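Local coordinates for Alpha/beta hydrolase (PDB 3BDV), which is probably a hydrolase of the alpha/beta-hydrolase fold, of the serine hydrolase family, that binds calcium and whose substrate is not known, at residues V21-L26 with Q46-R51; E32-H37 with I79-G84; A56-W61 with F113-R118. All blocks are in the same frame, centred on the assembly; numbering follows the deposited sequence. Where two conformers were deposited one is given.

Contact 1: residues V21-L26 with Q46-R51. With CA (calcium ion), chain C.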
loop_
_atom_site.group_PDB
_atom_site.type_symbol
_atom_site.label_atom_id
_atom_site.label_comp_id
_atom_site.label_asym_id
_atom_site.label_seq_id
_atom_site.Cartn_x
_atom_site.Cartn_y
_atom_site.Cartn_z
ATOM N N VAL A 21 -1.322 -3.938 -7.125
ATOM C CA VAL A 21 0.141 -3.948 -7.169
ATOM C C VAL A 21 0.724 -3.819 -5.746
ATOM O O VAL A 21 0.577 -2.778 -5.121
ATOM C CB VAL A 21 0.685 -2.863 -8.110
ATOM C CG1 VAL A 21 2.190 -2.958 -8.151
ATOM C CG2 VAL A 21 0.100 -3.030 -9.528
ATOM N N LEU A 22 1.397 -4.877 -5.278
ATOM C CA LEU A 22 2.065 -4.878 -3.987
ATOM C C LEU A 22 3.416 -4.170 -4.045
ATOM O O LEU A 22 4.250 -4.517 -4.865
ATOM C CB LEU A 22 2.273 -6.305 -3.469
ATOM C CG LEU A 22 0.985 -7.079 -3.290
ATOM C CD1 LEU A 22 1.338 -8.587 -3.277
ATOM C CD2 LEU A 22 0.249 -6.632 -1.992
ATOM N N VAL A 23 3.574 -3.135 -3.221
ATOM C CA VAL A 23 4.826 -2.372 -3.087
ATOM C C VAL A 23 5.469 -2.529 -1.694
ATOM O O VAL A 23 5.116 -1.824 -0.767
ATOM C CB VAL A 23 4.622 -0.874 -3.365
ATOM C CG1 VAL A 23 5.958 -0.162 -3.483
ATOM C CG2 VAL A 23 3.765 -0.663 -4.679
ATOM N N PRO A 24 6.425 -3.461 -1.547
ATOM C CA PRO A 24 7.146 -3.614 -0.278
ATOM C C PRO A 24 8.071 -2.459 0.031
ATOM O O PRO A 24 8.437 -1.691 -0.879
ATOM C CB PRO A 24 7.935 -4.925 -0.464
ATOM C CG PRO A 24 7.197 -5.637 -1.581
ATOM C CD PRO A 24 6.798 -4.519 -2.506
ATOM N N GLY A 25 8.449 -2.369 1.303
ATOM C CA GLY A 25 9.483 -1.447 1.723
ATOM C C GLY A 25 10.878 -2.062 1.778
ATOM O O GLY A 25 11.179 -3.037 1.107
ATOM N N LEU A 26 11.723 -1.491 2.639
ATOM C CA LEU A 26 13.118 -1.912 2.755
ATOM C C LEU A 26 13.250 -3.403 3.047
ATOM O O LEU A 26 12.531 -3.945 3.905
ATOM C CB LEU A 26 13.804 -1.104 3.867
ATOM C CG LEU A 26 15.329 -0.944 3.795
ATOM C CD1 LEU A 26 15.748 0.060 2.739
ATOM C CD2 LEU A 26 15.861 -0.518 5.167
ATOM N N GLN A 46 -0.230 -8.415 -8.591
ATOM C CA GLN A 46 1.121 -8.116 -9.042
ATOM C C GLN A 46 1.973 -7.589 -7.904
ATOM O O GLN A 46 1.462 -7.218 -6.860
ATOM C CB GLN A 46 1.076 -7.110 -10.172
ATOM C CG GLN A 46 0.403 -7.611 -11.470
ATOM C CD GLN A 46 0.987 -8.930 -11.968
ATOM O OE1 GLN A 46 2.153 -9.002 -12.354
ATOM N NE2 GLN A 46 0.177 -9.978 -11.951
ATOM N N ARG A 47 3.280 -7.568 -8.121
ATOM C CA ARG A 47 4.232 -7.183 -7.089
ATOM C C ARG A 47 5.492 -6.645 -7.719
ATOM O O ARG A 47 5.987 -7.180 -8.731
ATOM C CB ARG A 47 4.513 -8.388 -6.189
ATOM C CG ARG A 47 5.500 -8.129 -5.087
ATOM C CD ARG A 47 5.522 -9.290 -4.153
ATOM N NE ARG A 47 6.639 -9.163 -3.234
ATOM C CZ ARG A 47 6.689 -9.727 -2.033
ATOM N NH1 ARG A 47 5.732 -10.523 -1.619
ATOM N NH2 ARG A 47 7.747 -9.539 -1.273
ATOM N N ILE A 48 6.030 -5.560 -7.163
ATOM C CA ILE A 48 7.195 -4.938 -7.794
ATOM C C ILE A 48 8.397 -5.791 -7.446
ATOM O O ILE A 48 8.421 -6.435 -6.408
ATOM C CB ILE A 48 7.428 -3.440 -7.391
ATOM C CG1 ILE A 48 7.691 -3.307 -5.892
ATOM C CG2 ILE A 48 6.257 -2.514 -7.832
ATOM C CD1 ILE A 48 8.568 -2.094 -5.564
ATOM N N ARG A 49 9.386 -5.765 -8.323
ATOM C CA ARG A 49 10.659 -6.422 -8.110
ATOM C C ARG A 49 11.810 -5.440 -8.345
ATOM O O ARG A 49 11.722 -4.570 -9.188
ATOM C CB ARG A 49 10.810 -7.555 -9.116
ATOM C CG ARG A 49 9.664 -8.483 -9.187
ATOM C CD ARG A 49 9.438 -9.277 -7.913
ATOM N NE ARG A 49 8.221 -10.057 -8.056
ATOM C CZ ARG A 49 7.628 -10.714 -7.062
ATOM N NH1 ARG A 49 8.155 -10.760 -5.864
ATOM N NH2 ARG A 49 6.515 -11.375 -7.288
ATOM N N GLN A 50 12.925 -5.657 -7.665
ATOM C CA GLN A 50 14.169 -4.965 -8.032
ATOM C C GLN A 50 15.394 -5.722 -7.556
ATOM O O GLN A 50 15.293 -6.663 -6.751
ATOM C CB GLN A 50 14.185 -3.513 -7.505
ATOM C CG GLN A 50 13.839 -3.393 -6.065
ATOM C CD GLN A 50 13.703 -1.945 -5.552
ATOM O OE1 GLN A 50 14.212 -1.010 -6.148
ATOM N NE2 GLN A 50 13.069 -1.792 -4.406
ATOM N N ARG A 51 16.559 -5.275 -8.043
ATOM C CA ARG A 51 17.806 -5.935 -7.778
ATOM C C ARG A 51 18.292 -5.706 -6.364
ATOM O O ARG A 51 18.871 -6.600 -5.772
ATOM C CB ARG A 51 18.879 -5.455 -8.779
ATOM C CG ARG A 51 18.587 -5.842 -10.215
ATOM C CD ARG A 51 19.802 -5.620 -11.143
ATOM N NE ARG A 51 20.889 -6.574 -10.889
ATOM C CZ ARG A 51 22.152 -6.255 -10.592
ATOM N NH1 ARG A 51 22.547 -4.992 -10.476
ATOM N NH2 ARG A 51 23.042 -7.215 -10.395
HETATM CA CA CA C . 6.035 -7.569 -11.135
HETATM O O HOH W 1 4.032 -8.768 -10.708
HETATM O O HOH W 2 8.068 -7.393 -12.121
HETATM O O HOH W 3 5.462 -7.711 -13.503
#
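Strands 19-23 and 46-47 run parallel here, joined by two backbone hydrogen bonds that use both the N-H and the C=O of Leu-22. Leu-22 N gives its hydrogen to Gln-46 O (2.8 Å), almost straight at 178° though the donor stands above the carbonyl plane; Ile-48 N returns a bond to Leu-22 O (3.1 Å), arriving nearly along the C=O axis. The packing is tightest around Ile-48. Its CG1, held between backbone N and carbonyl carbon (chi1 62°), lies 3.7 Å from Pro-24 CD, while CG2 meets Val-21 CG1 and the tip CD1 reaches Val-23 CG1 (3.9 Å). On the face of Leu-22, the extended Arg-47 chain passes Leu-22 CB and carries its guanidinium beside Pro-24 CG, into salt bridges with Glu-39 and Asp-28. The outer edge of strand 46-47 is hydrated: Arg-47 O binds calcium at 2.4 Å together with three waters and Glu-68, and water 1 joins Arg-47 N to Gln-46 OE1, while Gln-46 NE2 is hydrogen-bonded to His-44 O. Strand 46-47, an edge strand of the parallel sheet, closes a beta-alpha-beta unit through helix 34-41; that helix packs on Leu-22 and Pro-24, helix 58-70 touches Val-21 and Gln-46, and strand 76-81 flanks Val-21.

Contact 2: residues E32-H37 with I79-G84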
loop_
_atom_site.group_PDB
_atom_site.type_symbol
_atom_site.label_atom_id
_atom_site.label_comp_id
_atom_site.label_asym_id
_atom_site.label_seq_id
_atom_site.Cartn_x
_atom_site.Cartn_y
_atom_site.Cartn_z
ATOM N N GLU A 32 6.389 -14.340 5.669
ATOM C CA GLU A 32 5.281 -14.256 6.624
ATOM C C GLU A 32 4.620 -12.903 6.703
ATOM O O GLU A 32 3.679 -12.724 7.460
ATOM C CB GLU A 32 5.718 -14.689 8.003
ATOM C CG GLU A 32 5.658 -16.250 8.196
ATOM C CD GLU A 32 4.259 -16.865 7.892
ATOM O OE1 GLU A 32 3.207 -16.346 8.368
ATOM O OE2 GLU A 32 4.223 -17.885 7.157
ATOM N N HIS A 33 5.132 -11.957 5.922
ATOM C CA HIS A 33 4.581 -10.619 5.831
ATOM C C HIS A 33 3.251 -10.679 5.086
ATOM O O HIS A 33 3.074 -11.484 4.163
ATOM C CB HIS A 33 5.587 -9.752 5.065
ATOM C CG HIS A 33 5.316 -8.289 5.089
ATOM N ND1 HIS A 33 4.407 -7.677 4.245
ATOM C CD2 HIS A 33 5.946 -7.292 5.750
ATOM C CE1 HIS A 33 4.445 -6.373 4.450
ATOM N NE2 HIS A 33 5.366 -6.115 5.361
ATOM N N TRP A 34 2.314 -9.850 5.518
ATOM C CA TRP A 34 0.997 -9.762 4.888
ATOM C C TRP A 34 1.027 -9.611 3.382
ATOM O O TRP A 34 0.199 -10.177 2.705
ATOM C CB TRP A 34 0.132 -8.651 5.519
ATOM C CG TRP A 34 0.706 -7.263 5.484
ATOM C CD1 TRP A 34 1.522 -6.685 6.434
ATOM C CD2 TRP A 34 0.428 -6.232 4.531
ATOM N NE1 TRP A 34 1.840 -5.416 6.085
ATOM C CE2 TRP A 34 1.202 -5.106 4.908
ATOM C CE3 TRP A 34 -0.305 -6.180 3.334
ATOM C CZ2 TRP A 34 1.210 -3.933 4.168
ATOM C CZ3 TRP A 34 -0.282 -5.012 2.603
ATOM C CH2 TRP A 34 0.460 -3.899 3.051
ATOM N N GLN A 35 1.937 -8.832 2.830
ATOM C CA GLN A 35 1.981 -8.718 1.368
ATOM C C GLN A 35 2.284 -10.071 0.702
ATOM O O GLN A 35 1.737 -10.384 -0.363
ATOM C CB GLN A 35 2.990 -7.667 0.951
ATOM C CG GLN A 35 2.491 -6.253 1.181
ATOM C CD GLN A 35 3.529 -5.210 0.819
ATOM O OE1 GLN A 35 4.707 -5.421 1.066
ATOM N NE2 GLN A 35 3.105 -4.089 0.248
ATOM N N SER A 36 3.076 -10.898 1.388
ATOM C CA SER A 36 3.371 -12.236 0.910
ATOM C C SER A 36 2.191 -13.194 1.130
ATOM O O SER A 36 1.909 -14.041 0.273
ATOM C CB SER A 36 4.691 -12.765 1.510
ATOM O OG SER A 36 5.814 -11.962 1.087
ATOM N N HIS A 37 1.524 -13.126 2.277
ATOM C CA HIS A 37 0.279 -13.862 2.435
ATOM C C HIS A 37 -0.660 -13.531 1.295
ATOM O O HIS A 37 -1.252 -14.423 0.666
ATOM C CB HIS A 37 -0.377 -13.542 3.781
ATOM C CG HIS A 37 0.234 -14.297 4.917
ATOM N ND1 HIS A 37 -0.304 -15.462 5.417
ATOM C CD2 HIS A 37 1.340 -14.037 5.660
ATOM C CE1 HIS A 37 0.449 -15.895 6.414
ATOM N NE2 HIS A 37 1.460 -15.057 6.582
ATOM N N ILE A 79 -0.562 -0.975 -3.355
ATOM C CA ILE A 79 -0.747 -1.385 -1.927
ATOM C C ILE A 79 0.681 -1.367 -1.352
ATOM O O ILE A 79 1.519 -2.273 -1.584
ATOM C CB ILE A 79 -1.405 -2.755 -1.786
ATOM C CG1 ILE A 79 -2.789 -2.826 -2.439
ATOM C CG2 ILE A 79 -1.454 -3.179 -0.299
ATOM C CD1 ILE A 79 -3.399 -4.225 -2.531
ATOM N N GLY A 80 0.981 -0.286 -0.638
ATOM C CA GLY A 80 2.318 -0.037 -0.148
ATOM C C GLY A 80 2.548 -0.282 1.340
ATOM O O GLY A 80 1.656 -0.062 2.130
ATOM N N HIS A 81 3.769 -0.642 1.712
ATOM C CA HIS A 81 4.145 -0.737 3.119
ATOM C C HIS A 81 5.353 0.148 3.393
ATOM O O HIS A 81 6.369 0.022 2.716
ATOM C CB HIS A 81 4.487 -2.197 3.504
ATOM C CG HIS A 81 4.880 -2.386 4.944
ATOM N ND1 HIS A 81 6.052 -2.996 5.332
ATOM C CD2 HIS A 81 4.260 -2.008 6.086
ATOM C CE1 HIS A 81 6.127 -3.002 6.651
ATOM N NE2 HIS A 81 5.038 -2.425 7.138
ATOM N N SER A 82 5.260 1.013 4.402
ATOM C CA SER A 82 6.436 1.759 4.891
ATOM C C SER A 82 7.109 2.616 3.784
ATOM O O SER A 82 6.459 3.472 3.178
ATOM C CB SER A 82 7.399 0.797 5.588
ATOM O OG SER A 82 8.290 1.527 6.448
ATOM N N PHE A 83 8.387 2.373 3.467
ATOM C CA PHE A 83 8.995 3.073 2.363
ATOM C C PHE A 83 8.245 2.869 1.044
ATOM O O PHE A 83 8.152 3.787 0.227
ATOM C CB PHE A 83 10.472 2.697 2.220
ATOM C CG PHE A 83 11.231 3.605 1.293
ATOM C CD1 PHE A 83 11.678 4.842 1.730
ATOM C CD2 PHE A 83 11.604 3.185 0.043
ATOM C CE1 PHE A 83 12.431 5.692 0.866
ATOM C CE2 PHE A 83 12.328 4.007 -0.808
ATOM C CZ PHE A 83 12.759 5.255 -0.384
ATOM N N GLY A 84 7.737 1.664 0.830
ATOM C CA GLY A 84 6.900 1.382 -0.328
ATOM C C GLY A 84 5.681 2.278 -0.403
ATOM O O GLY A 84 5.289 2.686 -1.494
#
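The segment 79-84 has the Gly-X-Ser-X-Gly pattern of a nucleophile elbow, the sharp strand-to-helix turn of alpha/beta hydrolases, and 32-37 spans the N-cap and first turn of helix 34-41, packed against the strand that leads into it. Ser-82, at the position expected of the nucleophile, has the strained backbone of such turns, with positive phi, consistent with that role. His-81, just before it, carries the contact. With CG anti to the backbone N, its ring receives two aromatic edges: His-33 in an offset edge-to-face pair, planes at 66°, with His-33 NE2 3.2 Å from His-81 ND1, and the five-membered ring of Trp-34 nearly perpendicular, at 85°. Ser-82 CB lies over the face opposite Trp-34 NE1, and His-81 NE2 is hydrogen-bonded to His-163 O. Trp-34 holds its indole in the crowded first-torsion position, so that CZ3 meets Ile-79 CG2 edge-on at 3.6 Å while NE1 is hydrogen-bonded to Ile-164 O. Over one face of the indole lies Gln-35 CG, and the extended chain brings NE2 to 3.0 Å from Ile-79 O; the same amide is hydrogen-bonded to Val-23 O through NE2 and to Ser-29 OG through OE1. His-33 is also the N-cap of the helix: Gln-35 N donates to His-33 ND1 at 3.1 Å, close to the imidazole plane, which fixes the ring whose edge meets His-81.

Contact 3: residues A56-W61 with F113-R118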
loop_
_atom_site.group_PDB
_atom_site.type_symbol
_atom_site.label_atom_id
_atom_site.label_comp_id
_atom_site.label_asym_id
_atom_site.label_seq_id
_atom_site.Cartn_x
_atom_site.Cartn_y
_atom_site.Cartn_z
ATOM N N ALA A 56 17.453 2.366 0.952
ATOM C CA ALA A 56 16.283 3.196 0.646
ATOM C C ALA A 56 16.690 4.134 -0.455
ATOM O O ALA A 56 17.543 4.942 -0.268
ATOM C CB ALA A 56 15.850 3.994 1.830
ATOM N N ASP A 57 16.109 3.991 -1.621
ATOM C CA ASP A 57 16.365 4.934 -2.688
ATOM C C ASP A 57 15.056 5.182 -3.373
ATOM O O ASP A 57 14.466 4.247 -3.929
ATOM C CB ASP A 57 17.384 4.352 -3.645
ATOM C CG ASP A 57 17.808 5.332 -4.711
ATOM O OD1 ASP A 57 17.058 5.558 -5.694
ATOM O OD2 ASP A 57 18.944 5.837 -4.596
ATOM N N LEU A 58 14.560 6.418 -3.304
ATOM C CA LEU A 58 13.203 6.683 -3.750
ATOM C C LEU A 58 13.089 6.442 -5.252
ATOM O O LEU A 58 12.127 5.832 -5.734
ATOM C CB LEU A 58 12.783 8.112 -3.405
ATOM C CG LEU A 58 11.372 8.521 -3.827
ATOM C CD1 LEU A 58 10.349 7.572 -3.218
ATOM C CD2 LEU A 58 11.123 9.941 -3.364
ATOM N N ASP A 59 14.084 6.911 -5.979
ATOM C CA ASP A 59 14.055 6.820 -7.447
ATOM C C ASP A 59 14.046 5.365 -7.908
ATOM O O ASP A 59 13.337 5.015 -8.825
ATOM C CB ASP A 59 15.239 7.543 -8.053
ATOM C CG ASP A 59 15.130 9.058 -7.972
ATOM O OD1 ASP A 59 14.021 9.596 -7.937
ATOM O OD2 ASP A 59 16.186 9.714 -7.942
ATOM N N ARG A 60 14.766 4.476 -7.219
ATOM C CA ARG A 60 14.710 3.061 -7.608
ATOM C C ARG A 60 13.346 2.459 -7.394
ATOM O O ARG A 60 12.865 1.701 -8.213
ATOM C CB ARG A 60 15.763 2.252 -6.861
ATOM C CG ARG A 60 17.136 2.461 -7.494
ATOM C CD ARG A 60 18.109 1.384 -7.116
ATOM N NE ARG A 60 18.507 1.479 -5.728
ATOM C CZ ARG A 60 19.749 1.692 -5.296
ATOM N NH1 ARG A 60 20.756 1.852 -6.140
ATOM N NH2 ARG A 60 19.986 1.752 -3.996
ATOM N N TRP A 61 12.732 2.758 -6.264
ATOM C CA TRP A 61 11.364 2.302 -6.006
ATOM C C TRP A 61 10.410 2.852 -7.058
ATOM O O TRP A 61 9.569 2.120 -7.557
ATOM C CB TRP A 61 10.885 2.725 -4.622
ATOM C CG TRP A 61 10.925 1.660 -3.575
ATOM C CD1 TRP A 61 9.864 0.979 -3.044
ATOM C CD2 TRP A 61 12.093 1.147 -2.929
ATOM N NE1 TRP A 61 10.305 0.079 -2.108
ATOM C CE2 TRP A 61 11.669 0.188 -1.994
ATOM C CE3 TRP A 61 13.456 1.453 -3.012
ATOM C CZ2 TRP A 61 12.575 -0.524 -1.173
ATOM C CZ3 TRP A 61 14.342 0.757 -2.222
ATOM C CH2 TRP A 61 13.901 -0.215 -1.292
ATOM N N PHE A 113 13.841 8.443 6.212
ATOM C CA PHE A 113 14.590 7.982 5.061
ATOM C C PHE A 113 15.120 9.167 4.243
ATOM O O PHE A 113 15.497 9.013 3.068
ATOM C CB PHE A 113 13.679 7.093 4.207
ATOM C CG PHE A 113 13.341 5.785 4.841
ATOM C CD1 PHE A 113 14.266 4.790 4.925
ATOM C CD2 PHE A 113 12.069 5.558 5.357
ATOM C CE1 PHE A 113 13.918 3.592 5.528
ATOM C CE2 PHE A 113 11.724 4.377 5.890
ATOM C CZ PHE A 113 12.644 3.397 6.013
ATOM N N GLU A 114 15.236 10.324 4.876
ATOM C CA GLU A 114 15.775 11.543 4.223
ATOM C C GLU A 114 15.126 11.869 2.887
ATOM O O GLU A 114 15.796 12.241 1.912
ATOM C CB GLU A 114 17.289 11.460 4.081
ATOM C CG GLU A 114 17.998 11.300 5.419
ATOM C CD GLU A 114 19.486 11.415 5.279
ATOM O OE1 GLU A 114 19.996 12.533 5.212
ATOM O OE2 GLU A 114 20.150 10.396 5.226
ATOM N N ILE A 115 13.814 11.694 2.823
ATOM C CA ILE A 115 13.032 12.064 1.657
ATOM C C ILE A 115 11.869 13.023 2.019
ATOM O O ILE A 115 10.885 13.167 1.301
ATOM C CB ILE A 115 12.546 10.849 0.816
ATOM C CG1 ILE A 115 11.647 9.897 1.630
ATOM C CG2 ILE A 115 13.745 10.148 0.158
ATOM C CD1 ILE A 115 10.823 9.022 0.707
ATOM N N ASP A 116 12.090 13.748 3.096
ATOM C CA ASP A 116 11.230 14.868 3.506
ATOM C C ASP A 116 11.168 15.984 2.481
ATOM O O ASP A 116 10.238 16.803 2.535
ATOM C CB ASP A 116 11.722 15.448 4.843
ATOM C CG ASP A 116 13.236 15.713 4.862
ATOM O OD1 ASP A 116 14.056 14.775 4.615
ATOM O OD2 ASP A 116 13.613 16.877 5.171
ATOM N N ASP A 117 12.141 16.032 1.570
ATOM C CA ASP A 117 12.126 17.002 0.493
ATOM C C ASP A 117 11.438 16.516 -0.774
ATOM O O ASP A 117 11.315 17.260 -1.741
ATOM C CB ASP A 117 13.546 17.483 0.187
ATOM C CG ASP A 117 14.492 16.375 -0.233
ATOM O OD1 ASP A 117 14.255 15.172 0.045
ATOM O OD2 ASP A 117 15.535 16.729 -0.817
ATOM N N ARG A 118 10.944 15.291 -0.751
ATOM C CA ARG A 118 10.299 14.711 -1.914
ATOM C C ARG A 118 8.883 14.257 -1.720
ATOM O O ARG A 118 8.190 13.938 -2.676
ATOM C CB ARG A 118 11.179 13.593 -2.409
ATOM C CG ARG A 118 12.516 14.255 -2.827
ATOM C CD ARG A 118 13.378 13.421 -3.576
ATOM N NE ARG A 118 12.855 13.147 -4.900
ATOM C CZ ARG A 118 13.345 12.197 -5.668
ATOM N NH1 ARG A 118 14.323 11.428 -5.216
ATOM N NH2 ARG A 118 12.837 11.976 -6.851
HETATM O O HOH W 4 16.107 8.621 -5.003
#
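Asp-59 OD1 takes both terminal nitrogens of Arg-118 in an end-on salt bridge. Arg-118 NH2 lies 2.9 Å away on the syn lone pair of Asp-59 OD1, while Arg-118 NH1, at 3.3 Å and with a more bent angle, comes from above the carboxylate plane. Both nitrogens keep the oxygen close to the guanidinium plane, and that plane is turned 65° from the carboxylate. Over the centre of one guanidinium face sits Leu-58 CD2, 3.9 Å from Arg-118 CZ; the same methyl touches Arg-118 CB at 3.8 Å and, more loosely, Ile-115 CD1. A bend at chi3 (69°) folds the Arg-118 chain around this methyl. The arrangement ties the first turn of helix 58-70 to the loop between strands 99-105 and 128-132 of the alpha/beta-hydrolase fold. At the upstream end Ala-56 CB meets Phe-113 CD1 at 3.6 Å. Asp-59 lies in the first turn of the helix, whose start is capped by Asp-57, its OD1 accepting from Arg-60 N through the anti lone pair at 3.0 Å. Water 4 accepts from Asp-59 N at 2.8 Å and, weakly, from Arg-118 NH1, lying near the guanidinium plane. Farther out, helix 83-93 backs both segments: Phe-83 touches Ala-56 and Ile-115, its ring meeting that of Phe-113 edge-to-face, and His-90 packs on Leu-58 while its ND1 is hydrogen-bonded to Arg-118 O.

Overall arrangement
Contacts 1 and 2 have centres 8 Å apart and share the parallel sheet, where strand 19-23 lies between 46-47 and 76-81; Val-23 N to Ile-79 O and Val-21 O to Ile-79 N are probable hydrogen bonds that join them directly. Contact 3 lies farther out, about 15 Å from contact 1 and 18 Å from contact 2, centre to centre. Along the chain contacts 1 and 2 cross, as do 2 and 3, whereas contact 1 closes before contact 3 opens. Phe-83, following the putative nucleophile Ser-82, packs on Trp-61, Phe-113 and Ile-115, so the elbow touches both helix 58-70 and the loop 113-118, and Trp-61 links on to Pro-24 O.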